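Side-chain contacts in N-acetyl-beta-D glucosaminidase (PDB 4ZM6), which probably hydrolyses beta-N-acetylglucosaminides as a family 3 glycosidase and also carries a GCN5-related region, binding acetyl-CoA, for N-acetylation of glucosamine: residues A[711-716]-A[813-818]; A[748-753]-A[824-829]; A[831-836]-A[845-850]. All coordinates share one frame; numbering follows the deposited sequence.

Contact 1: A[711-716]-A[813-818]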
loop_
_atom_site.group_PDB
_atom_site.type_symbol
_atom_site.label_atom_id
_atom_site.label_comp_id
_atom_site.label_asym_id
_atom_site.label_seq_id
_atom_site.Cartn_x
_atom_site.Cartn_y
_atom_site.Cartn_z
ATOM N N ILE A 711 58.362 -8.318 7.385
ATOM C CA ILE A 711 56.944 -8.317 7.074
ATOM C C ILE A 711 56.684 -9.224 5.875
ATOM O O ILE A 711 57.414 -9.179 4.882
ATOM C CB ILE A 711 56.465 -6.885 6.744
ATOM C CG1 ILE A 711 56.791 -5.919 7.898
ATOM C CG2 ILE A 711 54.976 -6.867 6.405
ATOM C CD1 ILE A 711 55.993 -6.133 9.166
ATOM N N TRP A 712 55.638 -10.039 5.972
ATOM C CA TRP A 712 55.209 -10.904 4.878
ATOM C C TRP A 712 53.900 -10.396 4.279
ATOM O O TRP A 712 52.958 -10.118 5.011
ATOM C CB TRP A 712 54.999 -12.321 5.400
ATOM C CG TRP A 712 54.599 -13.311 4.344
ATOM C CD1 TRP A 712 55.431 -14.102 3.614
ATOM C CD2 TRP A 712 53.264 -13.624 3.912
ATOM N NE1 TRP A 712 54.704 -14.889 2.757
ATOM C CE2 TRP A 712 53.373 -14.616 2.917
ATOM C CE3 TRP A 712 51.989 -13.163 4.271
ATOM C CZ2 TRP A 712 52.257 -15.158 2.269
ATOM C CZ3 TRP A 712 50.877 -13.702 3.627
ATOM C CH2 TRP A 712 51.022 -14.690 2.636
ATOM N N PHE A 713 53.840 -10.301 2.956
ATOM C CA PHE A 713 52.597 -9.968 2.257
ATOM C C PHE A 713 52.064 -11.158 1.476
ATOM O O PHE A 713 52.826 -12.037 1.081
ATOM C CB PHE A 713 52.819 -8.798 1.301
ATOM C CG PHE A 713 53.285 -7.553 1.984
ATOM C CD1 PHE A 713 52.521 -6.975 2.991
ATOM C CD2 PHE A 713 54.485 -6.958 1.628
ATOM C CE1 PHE A 713 52.947 -5.823 3.629
ATOM C CE2 PHE A 713 54.916 -5.804 2.256
ATOM C CZ PHE A 713 54.147 -5.233 3.257
ATOM N N GLY A 714 50.752 -11.177 1.257
ATOM C CA GLY A 714 50.123 -12.193 0.419
ATOM C C GLY A 714 48.636 -12.365 0.674
ATOM O O GLY A 714 48.069 -11.764 1.588
ATOM N N ARG A 715 48.014 -13.217 -0.131
ATOM C CA ARG A 715 46.576 -13.441 -0.070
ATOM C C ARG A 715 46.155 -14.139 1.210
ATOM O O ARG A 715 46.979 -14.701 1.925
ATOM C CB ARG A 715 46.120 -14.265 -1.277
ATOM C CG ARG A 715 46.295 -13.540 -2.603
ATOM C CD ARG A 715 46.206 -14.463 -3.811
ATOM N NE ARG A 715 45.064 -15.386 -3.783
ATOM C CZ ARG A 715 44.603 -16.055 -4.841
ATOM N NH1 ARG A 715 45.163 -15.912 -6.033
ATOM N NH2 ARG A 715 43.562 -16.868 -4.709
ATOM N N ILE A 716 44.863 -14.071 1.501
ATOM C CA ILE A 716 44.273 -14.856 2.569
ATOM C C ILE A 716 43.653 -16.093 1.913
ATOM O O ILE A 716 43.065 -15.993 0.838
ATOM C CB ILE A 716 43.241 -14.024 3.383
ATOM C CG1 ILE A 716 43.087 -14.588 4.796
ATOM C CG2 ILE A 716 41.877 -13.930 2.702
ATOM C CD1 ILE A 716 44.150 -14.089 5.754
ATOM N N ILE A 813 52.482 2.022 4.465
ATOM C CA ILE A 813 53.037 2.509 3.198
ATOM C C ILE A 813 53.606 1.318 2.430
ATOM O O ILE A 813 53.581 1.292 1.196
ATOM C CB ILE A 813 54.136 3.588 3.385
ATOM C CG1 ILE A 813 53.778 4.566 4.517
ATOM C CG2 ILE A 813 54.346 4.354 2.081
ATOM C CD1 ILE A 813 54.495 4.324 5.835
ATOM N N GLY A 814 54.120 0.342 3.176
ATOM C CA GLY A 814 54.601 -0.905 2.604
ATOM C C GLY A 814 53.522 -1.673 1.876
ATOM O O GLY A 814 53.651 -1.958 0.681
ATOM N N ILE A 815 52.452 -1.998 2.595
ATOM C CA ILE A 815 51.348 -2.771 2.028
ATOM C C ILE A 815 50.681 -2.063 0.850
ATOM O O ILE A 815 50.236 -2.718 -0.093
ATOM C CB ILE A 815 50.297 -3.140 3.092
ATOM C CG1 ILE A 815 49.368 -4.229 2.561
ATOM C CG2 ILE A 815 49.506 -1.917 3.531
ATOM C CD1 ILE A 815 48.486 -4.837 3.627
ATOM N N VAL A 816 50.620 -0.738 0.890
ATOM C CA VAL A 816 50.105 0.021 -0.248
ATOM C C VAL A 816 51.075 -0.086 -1.418
ATOM O O VAL A 816 50.661 -0.289 -2.555
ATOM C CB VAL A 816 49.843 1.505 0.116
ATOM C CG1 VAL A 816 49.655 2.362 -1.125
ATOM C CG2 VAL A 816 48.615 1.613 1.001
ATOM N N ALA A 817 52.368 0.047 -1.137
ATOM C CA ALA A 817 53.390 -0.033 -2.180
ATOM C C ALA A 817 53.386 -1.421 -2.809
ATOM O O ALA A 817 53.553 -1.571 -4.023
ATOM C CB ALA A 817 54.764 0.301 -1.613
ATOM N N HIS A 818 53.176 -2.430 -1.973
ATOM C CA HIS A 818 53.041 -3.796 -2.446
ATOM C C HIS A 818 51.808 -3.940 -3.331
ATOM O O HIS A 818 51.872 -4.556 -4.391
ATOM C CB HIS A 818 52.949 -4.757 -1.269
ATOM C CG HIS A 818 53.126 -6.187 -1.658
ATOM N ND1 HIS A 818 52.072 -7.073 -1.742
ATOM C CD2 HIS A 818 54.234 -6.884 -2.003
ATOM C CE1 HIS A 818 52.526 -8.257 -2.111
ATOM N NE2 HIS A 818 53.834 -8.169 -2.277
#
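Phe713, on strand 711-715, and His818, on helix 813-818, meet as two flat side chains that run antiparallel alongside one another, each laying its CB over the other's ring. Phe713 CB sits 3.6 Å from the centroid of the His818 ring and 17° off its normal, a CH-pi contact over the face. In return His818 CB lies 4.3 Å from the Phe713 ring centroid, and both CB atoms are offset toward a rim. The two rings are inclined at 31°, an oblique pair; Phe713 CD2 lies 3.6 Å from both His818 CG and His818 CD2. On the far end of the phenylalanine, Phe713 CZ comes obliquely to 3.7 Å from Ile815 N, and Phe713 CE1 rests 3.8 Å from Ile815 CB. Gly814 presents only backbone here, its carbonyl carbon close to CZ.

Torsions account for the overlap: with CG opposite its own carbonyl carbon (chi1 -60°), the Phe713 ring extends to the helix, while His818 CG, anti to its backbone N, carries the imidazole to Phe713 CB. Beyond this shell, Met706 of helix 700-709 and Ala754 of strand 751-756 also touch Phe713, while Ile815 runs on to Ala765 and Leu767. Backbone bonds from Trp712 to Arg755 and from Gly714 to Val753 fix the strand in its sheet. The segment axes come no closer than 9.9 Å. Helix 811-825 follows strand 794-802 and packs on the antiparallel meander 711-715, 751-756, 763-771, 794-802, consistent with the helix after the fourth strand of the GCN5-related N-acetyltransferase fold.

Contact 2: A[748-753]-A[824-829]; sequences YQDLIV and KQRGVT
Arg826 grips a single carboxylate oxygen of Asp750 with both terminal nitrogens. The bond from Arg826 NH1 to Asp750 OD1 is 3.0 Å long with an N-H...O angle of 154°; the one from Arg826 NH2 to the same OD1 is 3.2 Å and more bent, at 142°. OD1 lies in the guanidinium plane and is approached nearly end-on along its C-O bond, yet the carboxylate plane is turned 48° from the guanidinium. This end-on salt bridge therefore uses one oxygen, while the other, OD2, bonds to Ser775 OG and forms a salt bridge with Arg779 NH1. Arg826 NH1 has a further partner in Thr771 OG1, so the charged pair is braced from both ends.

Gln749 contributes around NH2. Its backbone O is 3.1 Å from Arg826 NH2, near the guanidinium plane, and its CG packs 3.4 Å from that same nitrogen. The arginine reaches across because its chain is extended from CG to NE, bridging backbones whose nearest CA atoms, those of Asp750 and Arg826, are 11.6 Å apart.

Arg826 follows the last turn of helix 811-825, just before Gly827, whose positive phi belongs to a Schellman motif. Asp750 leads directly into strand 751-756, which lies between strands 711-715 and 763-771, so the ion pair joins the end of the helix to the start of strand 751-756.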
loop_
_atom_site.group_PDB
_atom_site.type_symbol
_atom_site.label_atom_id
_atom_site.label_comp_id
_atom_site.label_asym_id
_atom_site.label_seq_id
_atom_site.Cartn_x
_atom_site.Cartn_y
_atom_site.Cartn_z
ATOM N N TYR A 748 39.075 -13.907 -3.180
ATOM C CA TYR A 748 40.152 -14.057 -2.208
ATOM C C TYR A 748 41.475 -13.500 -2.728
ATOM O O TYR A 748 42.328 -13.095 -1.931
ATOM C CB TYR A 748 40.332 -15.522 -1.826
ATOM C CG TYR A 748 39.289 -16.043 -0.870
ATOM C CD1 TYR A 748 39.459 -15.909 0.502
ATOM C CD2 TYR A 748 38.145 -16.690 -1.330
ATOM C CE1 TYR A 748 38.516 -16.391 1.389
ATOM C CE2 TYR A 748 37.195 -17.180 -0.447
ATOM C CZ TYR A 748 37.387 -17.025 0.910
ATOM O OH TYR A 748 36.459 -17.509 1.805
ATOM N N GLN A 749 41.648 -13.470 -4.050
ATOM C CA GLN A 749 42.898 -12.977 -4.627
ATOM C C GLN A 749 43.067 -11.472 -4.461
ATOM O O GLN A 749 44.164 -10.951 -4.639
ATOM C CB GLN A 749 43.051 -13.402 -6.101
ATOM C CG GLN A 749 42.434 -12.486 -7.155
ATOM C CD GLN A 749 40.925 -12.517 -7.154
ATOM O OE1 GLN A 749 40.309 -12.990 -6.203
ATOM N NE2 GLN A 749 40.318 -12.007 -8.222
ATOM N N ASP A 750 41.983 -10.780 -4.121
ATOM C CA ASP A 750 42.017 -9.344 -3.877
ATOM C C ASP A 750 42.224 -8.990 -2.396
ATOM O O ASP A 750 42.510 -7.840 -2.066
ATOM C CB ASP A 750 40.723 -8.702 -4.393
ATOM C CG ASP A 750 40.665 -8.630 -5.919
ATOM O OD1 ASP A 750 41.732 -8.729 -6.566
ATOM O OD2 ASP A 750 39.547 -8.471 -6.471
ATOM N N LEU A 751 42.088 -9.963 -1.503
ATOM C CA LEU A 751 42.224 -9.700 -0.077
ATOM C C LEU A 751 43.658 -9.961 0.353
ATOM O O LEU A 751 44.054 -11.105 0.587
ATOM C CB LEU A 751 41.247 -10.557 0.729
ATOM C CG LEU A 751 39.811 -10.578 0.196
ATOM C CD1 LEU A 751 38.911 -11.350 1.147
ATOM C CD2 LEU A 751 39.280 -9.173 -0.031
ATOM N N ILE A 752 44.432 -8.884 0.434
ATOM C CA ILE A 752 45.835 -8.943 0.813
ATOM C C ILE A 752 45.989 -8.613 2.287
ATOM O O ILE A 752 45.327 -7.723 2.805
ATOM C CB ILE A 752 46.670 -7.932 0.003
ATOM C CG1 ILE A 752 46.454 -8.143 -1.496
ATOM C CG2 ILE A 752 48.149 -8.042 0.354
ATOM C CD1 ILE A 752 46.709 -9.564 -1.961
ATOM N N VAL A 753 46.879 -9.339 2.948
ATOM C CA VAL A 753 47.193 -9.094 4.339
ATOM C C VAL A 753 48.698 -9.015 4.500
ATOM O O VAL A 753 49.441 -9.616 3.723
ATOM C CB VAL A 753 46.660 -10.209 5.260
ATOM C CG1 VAL A 753 45.144 -10.150 5.344
ATOM C CG2 VAL A 753 47.121 -11.583 4.789
ATOM N N LYS A 824 50.591 -3.616 -10.859
ATOM C CA LYS A 824 51.502 -3.557 -12.015
ATOM C C LYS A 824 51.712 -4.948 -12.622
ATOM O O LYS A 824 51.728 -5.091 -13.843
ATOM C CB LYS A 824 52.854 -2.934 -11.643
ATOM N N GLN A 825 51.848 -5.967 -11.773
ATOM C CA GLN A 825 51.990 -7.352 -12.243
ATOM C C GLN A 825 50.799 -7.750 -13.111
ATOM O O GLN A 825 50.971 -8.360 -14.170
ATOM C CB GLN A 825 52.107 -8.333 -11.072
ATOM C CG GLN A 825 53.343 -8.174 -10.197
ATOM C CD GLN A 825 54.607 -8.696 -10.848
ATOM O OE1 GLN A 825 55.052 -9.805 -10.550
ATOM N NE2 GLN A 825 55.196 -7.898 -11.740
ATOM N N ARG A 826 49.599 -7.376 -12.664
ATOM C CA ARG A 826 48.357 -7.674 -13.389
ATOM C C ARG A 826 48.152 -6.843 -14.664
ATOM O O ARG A 826 47.118 -6.968 -15.321
ATOM C CB ARG A 826 47.146 -7.477 -12.471
ATOM C CG ARG A 826 47.083 -8.423 -11.286
ATOM C CD ARG A 826 45.998 -7.973 -10.324
ATOM N NE ARG A 826 45.752 -8.926 -9.242
ATOM C CZ ARG A 826 44.691 -8.894 -8.438
ATOM N NH1 ARG A 826 43.747 -7.959 -8.580
ATOM N NH2 ARG A 826 44.561 -9.809 -7.485
ATOM N N GLY A 827 49.115 -5.992 -15.002
ATOM C CA GLY A 827 49.051 -5.200 -16.225
ATOM C C GLY A 827 48.368 -3.856 -16.061
ATOM O O GLY A 827 48.179 -3.142 -17.041
ATOM N N VAL A 828 48.023 -3.501 -14.827
ATOM C CA VAL A 828 47.294 -2.272 -14.556
ATOM C C VAL A 828 48.194 -1.071 -14.799
ATOM O O VAL A 828 49.271 -0.976 -14.218
ATOM C CB VAL A 828 46.792 -2.222 -13.100
ATOM C CG1 VAL A 828 46.186 -0.858 -12.784
ATOM C CG2 VAL A 828 45.782 -3.333 -12.846
ATOM N N THR A 829 47.737 -0.162 -15.655
ATOM C CA THR A 829 48.448 1.083 -15.935
ATOM C C THR A 829 47.899 2.280 -15.134
ATOM O O THR A 829 48.651 3.209 -14.829
ATOM C CB THR A 829 48.405 1.418 -17.442
ATOM O OG1 THR A 829 47.049 1.468 -17.895
ATOM C CG2 THR A 829 49.148 0.371 -18.245
#

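Contact 3: A[831-836]-A[845-850]; sequences SYVDWV and VGYKTW
Tyr847 is engaged by two residues of strand 831-834 at once: Ser831 meets its hydroxyl and Val833 its ring face. Ser831 OG donates to Tyr847 OH over 2.6 Å, and that OH is also hydrogen-bonded to Asn820 OD1, giving a short chain of hydrogen bonds within a buried contact. Val833 CG2, set opposite its own carbonyl carbon and so turned onto the tyrosine, lies 3.6 Å from the Tyr847 ring centroid and 18° off the normal, a CH-pi contact.

Tyr832 CE1 is 3.8 Å from Trp850 CZ3, their planes at 89° but the approach oblique. Phe790 packs edge-to-face on both rings and Trp784 meets both, making an aromatic cluster; the Tyr832 hydroxyl is held by Asp688 OD2.

Strands 831-834 and 847-850 do not pair directly. Their axes stay 8.8 Å apart, and strand 686-692 runs between them, antiparallel to both, bonding to Ser831 and Val833 on one edge and Lys848 on the other. Strands 830-836 and 847-857 probably correspond to the fifth and sixth of the GCN5-related N-acetyltransferase fold, between which the seventh normally lies; here strand 686-692, from earlier in the chain, takes that place.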
loop_
_atom_site.group_PDB
_atom_site.type_symbol
_atom_site.label_atom_id
_atom_site.label_comp_id
_atom_site.label_asym_id
_atom_site.label_seq_id
_atom_site.Cartn_x
_atom_site.Cartn_y
_atom_site.Cartn_z
ATOM N N SER A 831 45.507 3.455 -11.676
ATOM C CA SER A 831 45.048 2.914 -10.389
ATOM C C SER A 831 44.132 3.874 -9.620
ATOM O O SER A 831 44.415 5.061 -9.515
ATOM C CB SER A 831 46.254 2.545 -9.523
ATOM O OG SER A 831 45.848 1.971 -8.296
ATOM N N TYR A 832 43.058 3.326 -9.054
ATOM C CA TYR A 832 41.983 4.096 -8.437
ATOM C C TYR A 832 41.976 3.926 -6.924
ATOM O O TYR A 832 41.643 2.857 -6.418
ATOM C CB TYR A 832 40.656 3.604 -9.013
ATOM C CG TYR A 832 39.394 4.346 -8.598
ATOM C CD1 TYR A 832 39.311 5.738 -8.650
ATOM C CD2 TYR A 832 38.255 3.641 -8.219
ATOM C CE1 TYR A 832 38.145 6.401 -8.301
ATOM C CE2 TYR A 832 37.086 4.295 -7.873
ATOM C CZ TYR A 832 37.033 5.672 -7.915
ATOM O OH TYR A 832 35.858 6.302 -7.569
ATOM N N VAL A 833 42.349 4.981 -6.203
ATOM C CA VAL A 833 42.229 5.001 -4.746
ATOM C C VAL A 833 41.074 5.927 -4.378
ATOM O O VAL A 833 41.175 7.143 -4.506
ATOM C CB VAL A 833 43.529 5.473 -4.074
ATOM C CG1 VAL A 833 43.354 5.550 -2.563
ATOM C CG2 VAL A 833 44.675 4.542 -4.442
ATOM N N ASP A 834 39.977 5.337 -3.920
ATOM C CA ASP A 834 38.721 6.055 -3.777
ATOM C C ASP A 834 38.495 6.506 -2.345
ATOM O O ASP A 834 38.840 5.792 -1.405
ATOM C CB ASP A 834 37.546 5.189 -4.262
ATOM C CG ASP A 834 37.365 3.911 -3.448
ATOM O OD1 ASP A 834 38.323 3.119 -3.348
ATOM O OD2 ASP A 834 36.255 3.688 -2.920
ATOM N N TRP A 835 37.925 7.705 -2.205
ATOM C CA TRP A 835 37.450 8.238 -0.929
ATOM C C TRP A 835 38.547 8.217 0.129
ATOM O O TRP A 835 38.515 7.399 1.051
ATOM C CB TRP A 835 36.213 7.456 -0.461
ATOM C CG TRP A 835 35.485 8.036 0.738
ATOM C CD1 TRP A 835 35.912 9.039 1.571
ATOM C CD2 TRP A 835 34.220 7.606 1.255
ATOM N NE1 TRP A 835 34.981 9.269 2.553
ATOM C CE2 TRP A 835 33.934 8.403 2.386
ATOM C CE3 TRP A 835 33.297 6.628 0.868
ATOM C CZ2 TRP A 835 32.763 8.254 3.133
ATOM C CZ3 TRP A 835 32.130 6.478 1.614
ATOM C CH2 TRP A 835 31.877 7.289 2.737
ATOM N N VAL A 836 39.511 9.122 -0.015
ATOM C CA VAL A 836 40.589 9.275 0.961
ATOM C C VAL A 836 40.942 10.743 1.174
ATOM O O VAL A 836 40.610 11.605 0.354
ATOM C CB VAL A 836 41.863 8.502 0.553
ATOM C CG1 VAL A 836 41.601 7.001 0.547
ATOM C CG2 VAL A 836 42.389 8.975 -0.800
ATOM N N VAL A 845 53.626 7.377 -3.175
ATOM C CA VAL A 845 53.613 6.234 -4.086
ATOM C C VAL A 845 52.936 6.580 -5.421
ATOM O O VAL A 845 52.350 5.714 -6.072
ATOM C CB VAL A 845 52.948 5.002 -3.425
ATOM C CG1 VAL A 845 53.789 4.501 -2.261
ATOM C CG2 VAL A 845 51.539 5.325 -2.947
ATOM N N GLY A 846 53.016 7.849 -5.818
ATOM C CA GLY A 846 52.622 8.277 -7.165
ATOM C C GLY A 846 51.162 8.614 -7.424
ATOM O O GLY A 846 50.775 8.792 -8.582
ATOM N N TYR A 847 50.344 8.708 -6.372
ATOM C CA TYR A 847 48.924 9.067 -6.539
ATOM C C TYR A 847 48.700 10.574 -6.420
ATOM O O TYR A 847 49.030 11.178 -5.400
ATOM C CB TYR A 847 48.037 8.343 -5.521
ATOM C CG TYR A 847 47.891 6.862 -5.767
ATOM C CD1 TYR A 847 47.083 6.384 -6.791
ATOM C CD2 TYR A 847 48.553 5.940 -4.966
ATOM C CE1 TYR A 847 46.947 5.027 -7.017
ATOM C CE2 TYR A 847 48.426 4.581 -5.180
ATOM C CZ TYR A 847 47.625 4.126 -6.204
ATOM O OH TYR A 847 47.512 2.771 -6.409
ATOM N N LYS A 848 48.145 11.171 -7.473
ATOM C CA LYS A 848 47.672 12.553 -7.430
ATOM C C LYS A 848 46.144 12.540 -7.471
ATOM O O LYS A 848 45.544 11.550 -7.895
ATOM C CB LYS A 848 48.273 13.372 -8.576
ATOM C CG LYS A 848 47.693 13.125 -9.961
ATOM C CD LYS A 848 48.609 13.727 -11.021
ATOM C CE LYS A 848 47.845 14.352 -12.179
ATOM N NZ LYS A 848 47.253 13.326 -13.077
ATOM N N THR A 849 45.512 13.626 -7.022
ATOM C CA THR A 849 44.053 13.619 -6.835
ATOM C C THR A 849 43.363 13.694 -8.196
ATOM O O THR A 849 43.827 14.381 -9.105
ATOM C CB THR A 849 43.511 14.741 -5.900
ATOM O OG1 THR A 849 43.009 15.827 -6.679
ATOM C CG2 THR A 849 44.562 15.254 -4.912
ATOM N N TRP A 850 42.257 12.968 -8.317
ATOM C CA TRP A 850 41.581 12.779 -9.590
ATOM C C TRP A 850 40.278 13.565 -9.634
ATOM O O TRP A 850 40.010 14.288 -10.593
ATOM C CB TRP A 850 41.307 11.288 -9.800
ATOM C CG TRP A 850 40.555 11.002 -11.045
ATOM C CD1 TRP A 850 40.919 11.337 -12.311
ATOM C CD2 TRP A 850 39.297 10.328 -11.150
ATOM N NE1 TRP A 850 39.965 10.915 -13.204
ATOM C CE2 TRP A 850 38.958 10.292 -12.516
ATOM C CE3 TRP A 850 38.423 9.755 -10.221
ATOM C CZ2 TRP A 850 37.781 9.699 -12.981
ATOM C CZ3 TRP A 850 37.252 9.163 -10.684
ATOM C CH2 TRP A 850 36.944 9.140 -12.052
#

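From the N terminus, segments 711-716 and 748-753 come first, on the neighbouring strands 711-715 and 751-756, where Ile716 N and Leu751 O are probably hydrogen-bonded. Contact 1 closes when the chain reaches 813-818, and contact 2 closes soon after at 824-829. Because their segments alternate, the two loops cross, and both anchor helix 811-825 to one sheet: contact 1 in its N-terminal half, contact 2 at its C-terminal end. Contact 3 follows in series, closing the short loop through helix 839-843 between strands 830-836 and 847-857. It touches contact 1 where Val816 packs on Val845, so helix 811-825 also touches the loop leading into strand 847-857.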